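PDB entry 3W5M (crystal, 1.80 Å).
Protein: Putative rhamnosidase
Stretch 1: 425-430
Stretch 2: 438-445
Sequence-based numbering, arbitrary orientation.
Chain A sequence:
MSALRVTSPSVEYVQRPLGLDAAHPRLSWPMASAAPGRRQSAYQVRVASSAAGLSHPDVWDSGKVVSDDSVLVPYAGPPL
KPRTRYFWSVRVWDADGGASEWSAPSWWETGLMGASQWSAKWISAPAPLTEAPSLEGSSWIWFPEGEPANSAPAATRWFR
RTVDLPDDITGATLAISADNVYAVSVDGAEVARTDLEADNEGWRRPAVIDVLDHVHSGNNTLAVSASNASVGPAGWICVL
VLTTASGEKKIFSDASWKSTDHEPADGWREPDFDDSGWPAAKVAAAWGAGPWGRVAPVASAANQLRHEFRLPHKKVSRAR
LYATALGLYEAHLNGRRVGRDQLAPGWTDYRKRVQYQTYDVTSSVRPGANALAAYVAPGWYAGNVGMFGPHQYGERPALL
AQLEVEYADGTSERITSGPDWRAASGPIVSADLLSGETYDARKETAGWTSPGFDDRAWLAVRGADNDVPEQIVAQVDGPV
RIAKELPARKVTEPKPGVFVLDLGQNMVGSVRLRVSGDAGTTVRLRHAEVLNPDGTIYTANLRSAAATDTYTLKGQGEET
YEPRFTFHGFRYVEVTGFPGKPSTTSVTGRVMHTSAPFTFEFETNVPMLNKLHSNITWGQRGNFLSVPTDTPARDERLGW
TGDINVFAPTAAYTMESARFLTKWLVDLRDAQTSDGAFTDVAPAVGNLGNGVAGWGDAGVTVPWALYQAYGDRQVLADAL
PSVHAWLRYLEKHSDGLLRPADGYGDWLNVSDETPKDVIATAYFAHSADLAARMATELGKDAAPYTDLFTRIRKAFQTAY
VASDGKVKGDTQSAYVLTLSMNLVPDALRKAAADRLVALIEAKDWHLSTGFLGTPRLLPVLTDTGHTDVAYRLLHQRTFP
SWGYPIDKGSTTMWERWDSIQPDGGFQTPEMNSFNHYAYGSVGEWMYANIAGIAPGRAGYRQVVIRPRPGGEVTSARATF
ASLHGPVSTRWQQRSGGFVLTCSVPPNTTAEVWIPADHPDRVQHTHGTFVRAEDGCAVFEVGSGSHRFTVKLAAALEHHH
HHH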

# COMPACT_ATOMS: atom_id res chain seq x y z
N SER A 425 15.42 19.19 -16.14
CA SER A 425 14.62 19.28 -14.90
C SER A 425 13.11 19.21 -15.18
O SER A 425 12.39 18.49 -14.49
CB SER A 425 15.01 20.53 -14.09
OG SER A 425 15.04 21.66 -14.94
N GLY A 426 12.63 19.93 -16.20
CA GLY A 426 11.18 19.92 -16.48
C GLY A 426 10.37 20.54 -15.34
O GLY A 426 10.92 21.21 -14.50
N PRO A 427 9.04 20.27 -15.29
CA PRO A 427 8.19 20.99 -14.34
C PRO A 427 8.07 20.37 -12.94
O PRO A 427 7.61 21.05 -12.00
CB PRO A 427 6.83 20.95 -15.02
CG PRO A 427 6.83 19.72 -15.84
CD PRO A 427 8.26 19.43 -16.21
N ILE A 428 8.43 19.10 -12.79
CA ILE A 428 8.22 18.49 -11.46
C ILE A 428 9.41 18.75 -10.54
O ILE A 428 10.39 17.97 -10.52
CB ILE A 428 7.89 16.98 -11.56
CG1 ILE A 428 6.90 16.75 -12.68
CG2 ILE A 428 7.34 16.52 -10.21
CD1 ILE A 428 6.46 15.32 -12.94
N VAL A 429 9.30 19.84 -9.79
CA VAL A 429 10.38 20.39 -8.96
C VAL A 429 10.68 19.47 -7.78
O VAL A 429 11.84 19.26 -7.41
CB VAL A 429 9.96 21.79 -8.46
CG1 VAL A 429 11.01 22.39 -7.55
CG2 VAL A 429 9.71 22.71 -9.67
N SER A 430 9.63 18.91 -7.21
CA SER A 430 9.81 18.03 -6.07
C SER A 430 8.73 16.96 -6.10
O SER A 430 7.58 17.24 -6.46
CB SER A 430 9.71 18.86 -4.80
OG SER A 430 10.05 18.06 -3.69
N THR A 438 5.45 19.11 -6.15
CA THR A 438 5.48 20.54 -6.45
C THR A 438 5.74 20.60 -7.94
O THR A 438 6.69 20.00 -8.43
CB THR A 438 6.59 21.24 -5.63
OG1 THR A 438 6.31 21.05 -4.24
CG2 THR A 438 6.66 22.74 -5.93
N TYR A 439 4.88 21.31 -8.67
CA TYR A 439 4.91 21.30 -10.12
C TYR A 439 4.81 22.75 -10.57
O TYR A 439 3.91 23.46 -10.13
CB TYR A 439 3.68 20.56 -10.65
CG TYR A 439 3.61 20.32 -12.16
CD1 TYR A 439 3.24 21.34 -13.04
CD2 TYR A 439 3.88 19.03 -12.70
CE1 TYR A 439 3.13 21.11 -14.40
CE2 TYR A 439 3.78 18.80 -14.07
CZ TYR A 439 3.41 19.86 -14.92
OH TYR A 439 3.34 19.68 -16.28
N ASP A 440 5.72 23.17 -11.44
CA ASP A 440 5.69 24.54 -12.00
C ASP A 440 5.46 24.43 -13.52
O ASP A 440 6.34 23.99 -14.28
CB ASP A 440 6.99 25.25 -11.61
CG ASP A 440 7.03 26.75 -12.04
OD1 ASP A 440 6.15 27.20 -12.80
OD2 ASP A 440 7.98 27.43 -11.60
N ALA A 441 4.26 24.80 -13.97
CA ALA A 441 3.86 24.59 -15.37
C ALA A 441 4.66 25.47 -16.32
O ALA A 441 4.73 25.22 -17.52
CB ALA A 441 2.35 24.80 -15.56
N ARG A 442 5.30 26.49 -15.76
CA ARG A 442 6.16 27.36 -16.57
C ARG A 442 7.41 26.65 -17.03
O ARG A 442 8.03 27.04 -18.02
CB ARG A 442 6.54 28.59 -15.80
CG ARG A 442 5.33 29.51 -15.60
CD ARG A 442 5.66 30.62 -14.63
NE ARG A 442 6.26 30.08 -13.43
CZ ARG A 442 6.70 30.82 -12.43
NH1 ARG A 442 6.63 32.14 -12.51
NH2 ARG A 442 7.23 30.25 -11.37
N LYS A 443 7.76 25.58 -16.31
CA LYS A 443 8.96 24.82 -16.60
C LYS A 443 8.68 23.64 -17.52
O LYS A 443 9.56 22.79 -17.72
CB LYS A 443 9.62 24.38 -15.30
CG LYS A 443 10.24 25.51 -14.50
CD LYS A 443 10.79 25.01 -13.18
CE LYS A 443 11.56 26.12 -12.46
NZ LYS A 443 11.94 25.85 -11.03
N GLU A 444 7.47 23.56 -18.07
CA GLU A 444 7.14 22.56 -19.07
C GLU A 444 8.02 22.71 -20.32
O GLU A 444 8.40 23.82 -20.69
CB GLU A 444 5.66 22.60 -19.44
CG GLU A 444 4.79 21.89 -18.42
CD GLU A 444 3.30 22.11 -18.61
OE1 GLU A 444 2.91 22.74 -19.63
OE2 GLU A 444 2.52 21.64 -17.75
N THR A 445 8.35 21.59 -20.95
CA THR A 445 9.14 21.60 -22.18
C THR A 445 8.25 20.97 -23.24
O THR A 445 8.33 19.78 -23.54
CB THR A 445 10.49 20.85 -21.99
OG1 THR A 445 10.21 19.52 -21.54
CG2 THR A 445 11.33 21.53 -20.96

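The two stretches run in opposite senses, their strand axes approaching to 4.7 Å at 145° between N-to-C directions, and together they bury 487 Å². Backbone hydrogen bonds supply the polar link.

Thr438 pairs with Ser430 as an antiparallel hydrogen-bonded pair, CA to CA 5.0 Å. Its N donates to Ser430 O at 2.9 Å with an N-H...O angle of 165°, close to linear. The return bond, Ser430 N to Thr438 O, is weak at 3.4 Å although well aligned (167°), and Thr438 O also accepts a weak bond from Val429 N, short at 2.9 Å but bent to 128°. One carbonyl thus receives two successive amides, consistent with the phi/psi of Val429, -69/-39, which departs from extended geometry. The side chains of Thr438 and Ser430 lie on the same face of the sheet, CB to CB 4.0 Å, and both small hydroxyl residues suit this partly exposed position.

Tyr439 contributes chiefly through its ring. With chi1 at -174° (t), the ring carries Pro427 over one face: Pro427 CB lies 3.7 Å from the ring centroid, 17° off the normal, the geometry of a CH-pi contact. Pro427 CG also comes within 3.5 Å of Tyr439 CZ. The proline ring meets the aromatic face with its CB-CG side, which puts apolar C-H groups against the ring, and Pro427 is the residue of its stretch most covered by the other, with 101 Å². Ile428 adds an apolar contact, its CG1 3.8 Å from Tyr439 CD2. In the backbone, Tyr439 CA approaches Pro427 O at 3.3 Å, a CA-H...O contact with 145° at the hydrogen. The phenol end remains polar: Tyr439 OH donates to Glu444 OE2 at 2.6 Å, tying the ring to a later part of its own stretch.

Asp440 N donates to Pro427 O at 2.9 Å and 166°. Proline has no amide hydrogen to give, but its carbonyl is free to accept. The carboxylate of Asp440 turns to its own stretch, where OD1 accepts from Arg442 N (3.2 Å) and NE (3.0 Å), and OD2 forms a salt bridge with Arg442 NH2 (2.9 Å). Ala441 and Arg442 make no contact across the interface.

The 3-10 segment 441-443, with Lys443 N bonded to Asp440 O at 2.9 Å, brings Lys443 O to Gly426, whose CA lies 3.5 Å away in a CA-H...O contact. Gly426 has a phi of 64°, which favours glycine, and an ideal CB would come within 2.7 Å of Pro427 CD. The extended Lys443 side chain passes Val429, with NZ 4.1 Å from Val429 CG2. Finally, Glu444 CG packs 3.9 Å from Pro427 CG.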